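Long-range contacts in glutamate ABC superfamily ATP binding cassette transporter, binding protein (Enterococcus faecium DO, PDB 5EYF), which binds glutamate as the solute-binding component of an ABC transporter and probably delivers it to the membrane permease for uptake: residues F41-K52 against D225-F236; F98-G106 against F236-V244. All coordinates share one frame; numbering follows the deposited sequence. Where two conformers were deposited one is given.

Interaction 1 (F41-K52 against D225-F236)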
loop_
_atom_site.group_PDB
_atom_site.type_symbol
_atom_site.label_atom_id
_atom_site.label_comp_id
_atom_site.label_asym_id
_atom_site.label_seq_id
_atom_site.Cartn_x
_atom_site.Cartn_y
_atom_site.Cartn_z
ATOM N N PHE B 41 11.909 3.000 -13.568
ATOM C CA PHE B 41 11.219 1.792 -13.130
ATOM C C PHE B 41 10.000 1.497 -13.996
ATOM O O PHE B 41 9.764 0.343 -14.368
ATOM C CB PHE B 41 10.819 1.963 -11.655
ATOM C CG PHE B 41 10.046 0.822 -11.064
ATOM C CD1 PHE B 41 10.703 -0.343 -10.675
ATOM C CD2 PHE B 41 8.676 0.931 -10.828
ATOM C CE1 PHE B 41 10.009 -1.395 -10.106
ATOM C CE2 PHE B 41 7.976 -0.105 -10.239
ATOM C CZ PHE B 41 8.633 -1.273 -9.874
ATOM N N ASP B 42 9.148 2.504 -14.241
ATOM C CA ASP B 42 7.965 2.266 -15.074
ATOM C C ASP B 42 8.370 1.800 -16.470
ATOM O O ASP B 42 7.743 0.897 -17.036
ATOM C CB ASP B 42 7.117 3.540 -15.229
ATOM C CG ASP B 42 6.275 3.876 -14.017
ATOM O OD1 ASP B 42 6.012 2.993 -13.155
ATOM O OD2 ASP B 42 5.851 5.072 -13.965
ATOM N N VAL B 43 9.397 2.440 -17.053
ATOM C CA VAL B 43 9.911 2.037 -18.363
ATOM C C VAL B 43 10.391 0.585 -18.331
ATOM O O VAL B 43 10.111 -0.203 -19.250
ATOM C CB VAL B 43 11.033 2.994 -18.804
ATOM C CG1 VAL B 43 11.737 2.464 -20.068
ATOM C CG2 VAL B 43 10.462 4.375 -19.055
ATOM N N ASP B 44 11.136 0.210 -17.290
ATOM C CA ASP B 44 11.672 -1.158 -17.250
ATOM C C ASP B 44 10.579 -2.200 -17.043
ATOM O O ASP B 44 10.642 -3.308 -17.602
ATOM C CB ASP B 44 12.737 -1.282 -16.160
ATOM C CG ASP B 44 14.077 -0.677 -16.584
ATOM O OD1 ASP B 44 14.208 -0.223 -17.753
ATOM O OD2 ASP B 44 15.001 -0.660 -15.750
ATOM N N ILE B 45 9.600 -1.889 -16.199
ATOM C CA ILE B 45 8.450 -2.777 -16.051
ATOM C C ILE B 45 7.731 -2.940 -17.392
ATOM O O ILE B 45 7.336 -4.051 -17.775
ATOM C CB ILE B 45 7.509 -2.250 -14.940
ATOM C CG1 ILE B 45 8.176 -2.339 -13.522
ATOM C CG2 ILE B 45 6.203 -2.996 -14.927
ATOM C CD1 ILE B 45 8.302 -3.765 -12.982
ATOM N N ALA B 46 7.516 -1.828 -18.119
ATOM C CA ALA B 46 6.871 -1.902 -19.434
ATOM C C ALA B 46 7.630 -2.820 -20.385
ATOM O O ALA B 46 7.026 -3.633 -21.095
ATOM C CB ALA B 46 6.785 -0.503 -20.039
ATOM N N LYS B 47 8.953 -2.666 -20.450
ATOM C CA LYS B 47 9.744 -3.515 -21.347
ATOM C C LYS B 47 9.621 -4.983 -20.954
ATOM O O LYS B 47 9.460 -5.856 -21.820
ATOM C CB LYS B 47 11.206 -3.070 -21.337
ATOM C CG LYS B 47 11.427 -1.692 -21.940
ATOM C CD LYS B 47 12.857 -1.267 -21.793
ATOM C CE LYS B 47 13.108 0.009 -22.540
ATOM N NZ LYS B 47 14.574 0.291 -22.652
ATOM N N ALA B 48 9.693 -5.275 -19.654
ATOM C CA ALA B 48 9.607 -6.661 -19.209
ATOM C C ALA B 48 8.235 -7.262 -19.513
ATOM O O ALA B 48 8.133 -8.433 -19.906
ATOM C CB ALA B 48 9.918 -6.736 -17.714
ATOM N N ILE B 49 7.164 -6.479 -19.348
ATOM C CA ILE B 49 5.834 -6.987 -19.648
ATOM C C ILE B 49 5.713 -7.280 -21.124
ATOM O O ILE B 49 5.161 -8.312 -21.525
ATOM C CB ILE B 49 4.769 -5.969 -19.209
ATOM C CG1 ILE B 49 4.715 -5.932 -17.687
ATOM C CG2 ILE B 49 3.401 -6.332 -19.795
ATOM C CD1 ILE B 49 3.839 -4.803 -17.163
ATOM N N THR B 50 6.213 -6.367 -21.950
ATOM C CA THR B 50 6.140 -6.567 -23.384
ATOM C C THR B 50 6.836 -7.855 -23.804
ATOM O O THR B 50 6.331 -8.595 -24.664
ATOM C CB THR B 50 6.758 -5.369 -24.095
ATOM O OG1 THR B 50 6.081 -4.184 -23.658
ATOM C CG2 THR B 50 6.519 -5.510 -25.605
ATOM N N LYS B 51 7.973 -8.168 -23.187
ATOM C CA LYS B 51 8.640 -9.421 -23.549
ATOM C C LYS B 51 7.849 -10.648 -23.087
ATOM O O LYS B 51 7.872 -11.694 -23.760
ATOM C CB LYS B 51 10.062 -9.445 -22.978
ATOM C CG LYS B 51 10.998 -8.378 -23.566
ATOM C CD LYS B 51 11.117 -8.486 -25.090
ATOM C CE LYS B 51 12.293 -7.643 -25.610
ATOM N NZ LYS B 51 12.325 -7.498 -27.105
ATOM N N LYS B 52 7.162 -10.562 -21.947
ATOM C CA LYS B 52 6.298 -11.668 -21.538
ATOM C C LYS B 52 5.134 -11.849 -22.509
ATOM O O LYS B 52 4.771 -12.981 -22.852
ATOM C CB LYS B 52 5.759 -11.437 -20.118
ATOM C CG LYS B 52 6.807 -11.430 -19.002
ATOM C CD LYS B 52 7.621 -12.709 -18.960
ATOM C CE LYS B 52 8.382 -12.799 -17.647
ATOM N NZ LYS B 52 9.340 -13.954 -17.741
ATOM N N ASP B 225 9.294 -15.281 -11.275
ATOM C CA ASP B 225 10.646 -15.641 -11.677
ATOM C C ASP B 225 11.696 -14.623 -11.267
ATOM O O ASP B 225 12.867 -14.790 -11.608
ATOM C CB ASP B 225 10.723 -15.943 -13.177
ATOM C CG ASP B 225 10.464 -14.728 -14.069
ATOM O OD1 ASP B 225 10.530 -13.586 -13.581
ATOM O OD2 ASP B 225 10.226 -14.932 -15.282
ATOM N N GLY B 226 11.325 -13.608 -10.493
ATOM C CA GLY B 226 12.306 -12.684 -9.983
ATOM C C GLY B 226 12.612 -11.512 -10.885
ATOM O O GLY B 226 13.471 -10.686 -10.528
ATOM N N THR B 227 11.973 -11.433 -12.055
ATOM C CA THR B 227 12.181 -10.293 -12.934
ATOM C C THR B 227 11.710 -9.013 -12.275
ATOM O O THR B 227 12.387 -7.980 -12.345
ATOM C CB THR B 227 11.425 -10.499 -14.247
ATOM O OG1 THR B 227 11.896 -11.697 -14.906
ATOM C CG2 THR B 227 11.603 -9.269 -15.172
ATOM N N TYR B 228 10.538 -9.058 -11.639
ATOM C CA TYR B 228 10.063 -7.885 -10.911
ATOM C C TYR B 228 11.076 -7.458 -9.858
ATOM O O TYR B 228 11.442 -6.270 -9.759
ATOM C CB TYR B 228 8.706 -8.176 -10.270
ATOM C CG TYR B 228 8.221 -7.037 -9.410
ATOM C CD1 TYR B 228 7.456 -6.028 -9.959
ATOM C CD2 TYR B 228 8.549 -6.961 -8.044
ATOM C CE1 TYR B 228 7.014 -4.942 -9.184
ATOM C CE2 TYR B 228 8.119 -5.914 -7.264
ATOM C CZ TYR B 228 7.353 -4.906 -7.830
ATOM O OH TYR B 228 6.950 -3.886 -7.003
ATOM N N ASP B 229 11.540 -8.421 -9.051
ATOM C CA ASP B 229 12.441 -8.092 -7.952
ATOM C C ASP B 229 13.744 -7.488 -8.469
ATOM O O ASP B 229 14.262 -6.529 -7.884
ATOM C CB ASP B 229 12.688 -9.353 -7.108
ATOM C CG ASP B 229 11.381 -9.976 -6.583
ATOM O OD1 ASP B 229 10.557 -10.493 -7.360
ATOM O OD2 ASP B 229 11.184 -9.982 -5.377
ATOM N N LYS B 230 14.264 -7.999 -9.596
ATOM C CA LYS B 230 15.485 -7.438 -10.160
ATOM C C LYS B 230 15.273 -5.982 -10.577
ATOM O O LYS B 230 16.126 -5.120 -10.329
ATOM C CB LYS B 230 15.930 -8.293 -11.352
ATOM C CG LYS B 230 17.344 -8.041 -11.802
ATOM C CD LYS B 230 17.791 -9.033 -12.865
ATOM C CE LYS B 230 19.309 -8.936 -13.095
ATOM N NZ LYS B 230 19.781 -9.739 -14.279
ATOM N N ILE B 231 14.146 -5.698 -11.234
ATOM C CA ILE B 231 13.868 -4.330 -11.677
ATOM C C ILE B 231 13.682 -3.402 -10.475
ATOM O O ILE B 231 14.174 -2.256 -10.466
ATOM C CB ILE B 231 12.640 -4.319 -12.597
ATOM C CG1 ILE B 231 12.914 -5.086 -13.884
ATOM C CG2 ILE B 231 12.192 -2.871 -12.920
ATOM C CD1 ILE B 231 11.673 -5.356 -14.717
ATOM N N TYR B 232 12.976 -3.878 -9.444
ATOM C CA TYR B 232 12.806 -3.095 -8.224
ATOM C C TYR B 232 14.163 -2.768 -7.590
ATOM O O TYR B 232 14.416 -1.620 -7.202
ATOM C CB TYR B 232 11.899 -3.837 -7.236
ATOM C CG TYR B 232 11.553 -2.927 -6.074
ATOM C CD1 TYR B 232 10.435 -2.095 -6.124
ATOM C CD2 TYR B 232 12.392 -2.839 -4.972
ATOM C CE1 TYR B 232 10.151 -1.223 -5.088
ATOM C CE2 TYR B 232 12.124 -1.960 -3.932
ATOM C CZ TYR B 232 11.008 -1.154 -3.998
ATOM O OH TYR B 232 10.759 -0.282 -2.969
ATOM N N GLN B 233 15.049 -3.771 -7.498
ATOM C CA GLN B 233 16.366 -3.588 -6.888
ATOM C C GLN B 233 17.241 -2.619 -7.674
ATOM O O GLN B 233 18.108 -1.959 -7.092
ATOM C CB GLN B 233 17.064 -4.942 -6.760
ATOM C CG GLN B 233 16.382 -5.847 -5.759
ATOM C CD GLN B 233 16.797 -7.309 -5.837
ATOM O OE1 GLN B 233 15.987 -8.223 -5.557
ATOM N NE2 GLN B 233 18.067 -7.546 -6.167
ATOM N N LYS B 234 17.043 -2.533 -8.992
ATOM C CA LYS B 234 17.805 -1.603 -9.821
ATOM C C LYS B 234 17.486 -0.154 -9.479
ATOM O O LYS B 234 18.392 0.690 -9.408
ATOM C CB LYS B 234 17.507 -1.877 -11.300
ATOM C CG LYS B 234 18.142 -0.866 -12.280
ATOM C CD LYS B 234 17.790 -1.210 -13.729
ATOM C CE LYS B 234 18.093 -0.069 -14.671
ATOM N NZ LYS B 234 17.644 -0.358 -16.065
ATOM N N TRP B 235 16.208 0.151 -9.253
ATOM C CA TRP B 235 15.753 1.531 -9.085
ATOM C C TRP B 235 15.613 1.970 -7.631
ATOM O O TRP B 235 15.792 3.158 -7.346
ATOM C CB TRP B 235 14.416 1.741 -9.828
ATOM C CG TRP B 235 14.674 1.653 -11.317
ATOM C CD1 TRP B 235 14.462 0.570 -12.141
ATOM C CD2 TRP B 235 15.308 2.643 -12.117
ATOM N NE1 TRP B 235 14.891 0.856 -13.415
ATOM C CE2 TRP B 235 15.404 2.125 -13.428
ATOM C CE3 TRP B 235 15.769 3.939 -11.866
ATOM C CZ2 TRP B 235 15.969 2.850 -14.486
ATOM C CZ3 TRP B 235 16.311 4.656 -12.910
ATOM C CH2 TRP B 235 16.416 4.106 -14.205
ATOM N N PHE B 236 15.327 1.054 -6.706
ATOM C CA PHE B 236 15.076 1.391 -5.301
ATOM C C PHE B 236 15.916 0.527 -4.367
ATOM O O PHE B 236 15.390 -0.110 -3.445
ATOM C CB PHE B 236 13.588 1.242 -5.001
ATOM C CG PHE B 236 12.750 1.999 -5.938
ATOM C CD1 PHE B 236 12.714 3.380 -5.864
ATOM C CD2 PHE B 236 12.066 1.360 -6.964
ATOM C CE1 PHE B 236 11.986 4.101 -6.762
ATOM C CE2 PHE B 236 11.350 2.101 -7.888
ATOM C CZ PHE B 236 11.295 3.468 -7.773
#
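Phe41 pushes its ring into a hole between Tyr228, Ile231, Tyr232 and Trp235, where the helical segments 41-52 and 227-235 run nearly antiparallel, their axes 9.9 Å apart at closest approach. With CG anti to the backbone N (chi1 178°), the ring stands between two neighbours: Ile45 CG1 of its own helix lies over the centre of one face, and Phe236 meets the opposite face edge-on, a T-shaped pair with planes at 69° and CE2 3.7 Å from Phe41 CG. Phe41 N and CA in turn lie over one face of the Trp235 indole. Ile231 is the reciprocal knob, its CG2 3.6 Å from Asp44 CB and its CD1 against Ala48 CB. Asp44 OD2 takes two donors: Lys234 NZ at 2.7 Å on the syn lone pair, and Trp235 NE1 at 2.8 Å from above the carboxylate plane, a nearly straight bond (168°) that leaves OD2 in the plane of the indole. At the other end Lys52 NZ bridges to Asp225 OD2 over 2.8 Å, while Asp225 OD1 accepts from Thr227 N in an Asx turn. Both carboxylates are thus paired with lysines, which would favour their ionised form and leaves the middle of the seam apolar.

Interaction 2 (F98-G106 against F236-V244)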
loop_
_atom_site.group_PDB
_atom_site.type_symbol
_atom_site.label_atom_id
_atom_site.label_comp_id
_atom_site.label_asym_id
_atom_site.label_seq_id
_atom_site.Cartn_x
_atom_site.Cartn_y
_atom_site.Cartn_z
ATOM N N PHE B 98 -7.588 -1.231 -14.512
ATOM C CA PHE B 98 -6.236 -1.245 -13.975
ATOM C C PHE B 98 -5.718 -2.668 -13.824
ATOM O O PHE B 98 -6.461 -3.572 -13.407
ATOM C CB PHE B 98 -6.175 -0.597 -12.585
ATOM C CG PHE B 98 -6.194 0.919 -12.593
ATOM C CD1 PHE B 98 -5.055 1.625 -12.907
ATOM C CD2 PHE B 98 -7.331 1.617 -12.180
ATOM C CE1 PHE B 98 -5.034 3.011 -12.874
ATOM C CE2 PHE B 98 -7.327 3.014 -12.129
ATOM C CZ PHE B 98 -6.174 3.714 -12.469
ATOM N N SER B 99 -4.422 -2.840 -14.092
ATOM C CA SER B 99 -3.722 -4.063 -13.707
ATOM C C SER B 99 -3.652 -4.197 -12.181
ATOM O O SER B 99 -3.985 -3.282 -11.404
ATOM C CB SER B 99 -2.289 -4.068 -14.227
ATOM O OG SER B 99 -1.481 -3.123 -13.508
ATOM N N ASP B 100 -3.137 -5.348 -11.771
ATOM C CA ASP B 100 -2.653 -5.512 -10.402
ATOM C C ASP B 100 -1.649 -4.414 -10.039
ATOM O O ASP B 100 -0.922 -3.877 -10.897
ATOM C CB ASP B 100 -1.983 -6.886 -10.251
ATOM C CG ASP B 100 -2.958 -8.033 -10.412
ATOM O OD1 ASP B 100 -4.156 -7.865 -10.133
ATOM O OD2 ASP B 100 -2.507 -9.134 -10.760
ATOM N N VAL B 101 -1.599 -4.108 -8.745
ATOM C CA VAL B 101 -0.679 -3.099 -8.215
ATOM C C VAL B 101 0.758 -3.539 -8.455
ATOM O O VAL B 101 1.121 -4.693 -8.213
ATOM C CB VAL B 101 -0.951 -2.888 -6.721
ATOM C CG1 VAL B 101 0.125 -1.992 -6.028
ATOM C CG2 VAL B 101 -2.340 -2.264 -6.519
ATOM N N TYR B 102 1.595 -2.620 -8.944
ATOM C CA TYR B 102 3.005 -2.966 -9.135
ATOM C C TYR B 102 3.980 -2.088 -8.328
ATOM O O TYR B 102 5.199 -2.336 -8.374
ATOM C CB TYR B 102 3.375 -2.945 -10.654
ATOM C CG TYR B 102 3.423 -1.547 -11.222
ATOM C CD1 TYR B 102 4.642 -0.868 -11.319
ATOM C CD2 TYR B 102 2.248 -0.871 -11.609
ATOM C CE1 TYR B 102 4.701 0.428 -11.781
ATOM C CE2 TYR B 102 2.307 0.444 -12.087
ATOM C CZ TYR B 102 3.523 1.086 -12.133
ATOM O OH TYR B 102 3.584 2.410 -12.540
ATOM N N PHE B 103 3.496 -1.075 -7.595
ATOM C CA PHE B 103 4.337 -0.251 -6.735
ATOM C C PHE B 103 3.440 0.340 -5.648
ATOM O O PHE B 103 2.321 0.755 -5.936
ATOM C CB PHE B 103 5.031 0.886 -7.526
ATOM C CG PHE B 103 6.097 1.620 -6.736
ATOM C CD1 PHE B 103 7.417 1.195 -6.755
ATOM C CD2 PHE B 103 5.764 2.720 -5.934
ATOM C CE1 PHE B 103 8.398 1.843 -6.005
ATOM C CE2 PHE B 103 6.749 3.393 -5.204
ATOM C CZ PHE B 103 8.066 2.950 -5.229
ATOM N N ASP B 104 3.964 0.434 -4.429
ATOM C CA ASP B 104 3.206 0.890 -3.270
ATOM C C ASP B 104 3.760 2.226 -2.755
ATOM O O ASP B 104 4.641 2.251 -1.902
ATOM C CB ASP B 104 3.294 -0.222 -2.210
ATOM C CG ASP B 104 2.232 -0.132 -1.160
ATOM O OD1 ASP B 104 1.388 0.771 -1.261
ATOM O OD2 ASP B 104 2.237 -1.008 -0.245
ATOM N N ALA B 105 3.253 3.336 -3.292
ATOM C CA ALA B 105 3.717 4.664 -2.892
ATOM C C ALA B 105 2.795 5.255 -1.823
ATOM O O ALA B 105 1.842 4.622 -1.361
ATOM C CB ALA B 105 3.841 5.587 -4.121
ATOM N N GLY B 106 3.073 6.495 -1.433
ATOM C CA GLY B 106 2.186 7.221 -0.534
ATOM C C GLY B 106 2.534 8.683 -0.576
ATOM O O GLY B 106 3.694 9.034 -0.759
ATOM N N PHE B 236 15.327 1.054 -6.706
ATOM C CA PHE B 236 15.076 1.391 -5.301
ATOM C C PHE B 236 15.916 0.527 -4.367
ATOM O O PHE B 236 15.390 -0.110 -3.445
ATOM C CB PHE B 236 13.588 1.242 -5.001
ATOM C CG PHE B 236 12.750 1.999 -5.938
ATOM C CD1 PHE B 236 12.714 3.380 -5.864
ATOM C CD2 PHE B 236 12.066 1.360 -6.964
ATOM C CE1 PHE B 236 11.986 4.101 -6.762
ATOM C CE2 PHE B 236 11.350 2.101 -7.888
ATOM C CZ PHE B 236 11.295 3.468 -7.773
ATOM N N PRO B 237 17.238 0.529 -4.539
ATOM C CA PRO B 237 18.071 -0.406 -3.769
ATOM C C PRO B 237 18.051 -0.162 -2.270
ATOM O O PRO B 237 18.283 -1.103 -1.501
ATOM C CB PRO B 237 19.470 -0.186 -4.354
ATOM C CG PRO B 237 19.450 1.222 -4.902
ATOM C CD PRO B 237 18.054 1.384 -5.436
ATOM N N ASN B 238 17.768 1.058 -1.818
ATOM C CA ASN B 238 17.798 1.364 -0.392
ATOM C C ASN B 238 16.429 1.736 0.158
ATOM O O ASN B 238 16.343 2.234 1.289
ATOM C CB ASN B 238 18.799 2.489 -0.110
ATOM C CG ASN B 238 20.214 2.101 -0.473
ATOM O OD1 ASN B 238 20.604 0.936 -0.327
ATOM N ND2 ASN B 238 20.993 3.066 -0.950
ATOM N N GLU B 239 15.361 1.510 -0.604
ATOM C CA GLU B 239 14.008 1.846 -0.176
ATOM C C GLU B 239 13.144 0.604 -0.361
ATOM O O GLU B 239 12.847 0.206 -1.492
ATOM C CB GLU B 239 13.449 3.034 -0.963
ATOM C CG GLU B 239 14.201 4.359 -0.744
ATOM C CD GLU B 239 14.043 4.923 0.674
ATOM O OE1 GLU B 239 13.133 4.484 1.419
ATOM O OE2 GLU B 239 14.844 5.803 1.052
ATOM N N THR B 240 12.730 0.011 0.744
ATOM C CA THR B 240 12.069 -1.284 0.711
ATOM C C THR B 240 10.542 -1.200 0.613
ATOM O O THR B 240 9.918 -2.157 0.137
ATOM C CB THR B 240 12.437 -2.075 1.978
ATOM O OG1 THR B 240 12.021 -1.328 3.130
ATOM C CG2 THR B 240 13.937 -2.295 2.076
ATOM N N GLU B 241 9.928 -0.084 1.032
ATOM C CA GLU B 241 8.490 -0.071 1.283
ATOM C C GLU B 241 7.633 -0.043 0.026
ATOM O O GLU B 241 6.450 -0.397 0.095
ATOM C CB GLU B 241 8.123 1.126 2.159
ATOM C CG GLU B 241 8.685 0.999 3.559
ATOM C CD GLU B 241 8.504 -0.399 4.126
ATOM O OE1 GLU B 241 7.364 -0.752 4.465
ATOM O OE2 GLU B 241 9.506 -1.144 4.235
ATOM N N GLY B 242 8.180 0.387 -1.105
ATOM C CA GLY B 242 7.377 0.442 -2.302
ATOM C C GLY B 242 7.220 -0.888 -3.002
ATOM O O GLY B 242 6.400 -1.013 -3.907
ATOM N N LYS B 243 8.009 -1.881 -2.611
ATOM C CA LYS B 243 7.982 -3.172 -3.271
ATOM C C LYS B 243 6.682 -3.919 -3.018
ATOM O O LYS B 243 6.241 -4.057 -1.871
ATOM C CB LYS B 243 9.147 -4.020 -2.764
ATOM C CG LYS B 243 9.293 -5.347 -3.482
ATOM C CD LYS B 243 10.494 -6.105 -2.960
ATOM C CE LYS B 243 10.719 -7.303 -3.843
ATOM N NZ LYS B 243 11.814 -8.197 -3.378
ATOM N N VAL B 244 6.119 -4.463 -4.092
ATOM C CA VAL B 244 5.021 -5.416 -4.020
ATOM C C VAL B 244 5.634 -6.807 -3.893
ATOM O O VAL B 244 6.325 -7.277 -4.803
ATOM C CB VAL B 244 4.124 -5.304 -5.264
ATOM C CG1 VAL B 244 3.032 -6.386 -5.276
ATOM C CG2 VAL B 244 3.510 -3.926 -5.297
HETATM O O HOH W 1 4.092 -2.860 -0.342
#
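Asp104 N donates to Gly242 O (2.9 Å, 156° at the hydrogen), the backbone bond by which the C-terminal tail lies against strand 103-112, in the two-lobed periplasmic-binding-protein fold of solute-binding family 3. Around this bond the backbones touch twice more through CA-H...O contacts, Phe103 CA to Gly242 O and Gly242 CA to Asp104 O, the latter at 3.3 Å. Gly242 CA sits over the face of the Phe103 ring, 4.1 Å from its centroid. The same ring reaches Phe236 with its CE1, which stands over one face of the Phe236 ring 3.5 Å from CE2, the two planes inclined at 50°. Further along the tail, Val244 has CG1 anti to its backbone N (chi1 175°), which leaves CG2 against the peptide joining Tyr102 and Phe103, 3.6 Å from Tyr102 C. Gly242 lies within a type I turn from Thr240 to Lys243, whose closing bond is weak. Farther out, Phe28 meets Phe103 edge-to-face and Tyr200 of strand 198-205 also packs on it, while Tyr228 OH bonds to both Tyr102 O and Val244 N. Asn197 of the second subunit packs on Asp104, and its N bonds to Glu241 OE1. A magnesium ion lies about 4 Å from the nearest atom of the Asp104 side chain, and one water hydrogen-bonds to Asp104 OD2 (2.6 Å) and Lys243 O (2.9 Å).

In the fold
Both interactions fix the C-terminal end of the chain to parts that precede it by more than a hundred residues, and they meet at Phe236, which serves both. Interaction 1 joins two helices: its middle is apolar and aromatic, while its salt bridges lie toward the exposed margins. Interaction 2 is more buried and nearer the centre of the chain; no salt bridge joins its two segments, one backbone bond and ring contacts do, while Lys243 pairs outward with Asp229 and with Asp90 of the second subunit. Two hydroxyls link the contacts: Tyr102 OH probably bonds to Asp42 OD1 and Tyr232 OH to Glu239 O. Asp42 also accepts from Thr85 N, connecting the junction to a glutamate-binding residue.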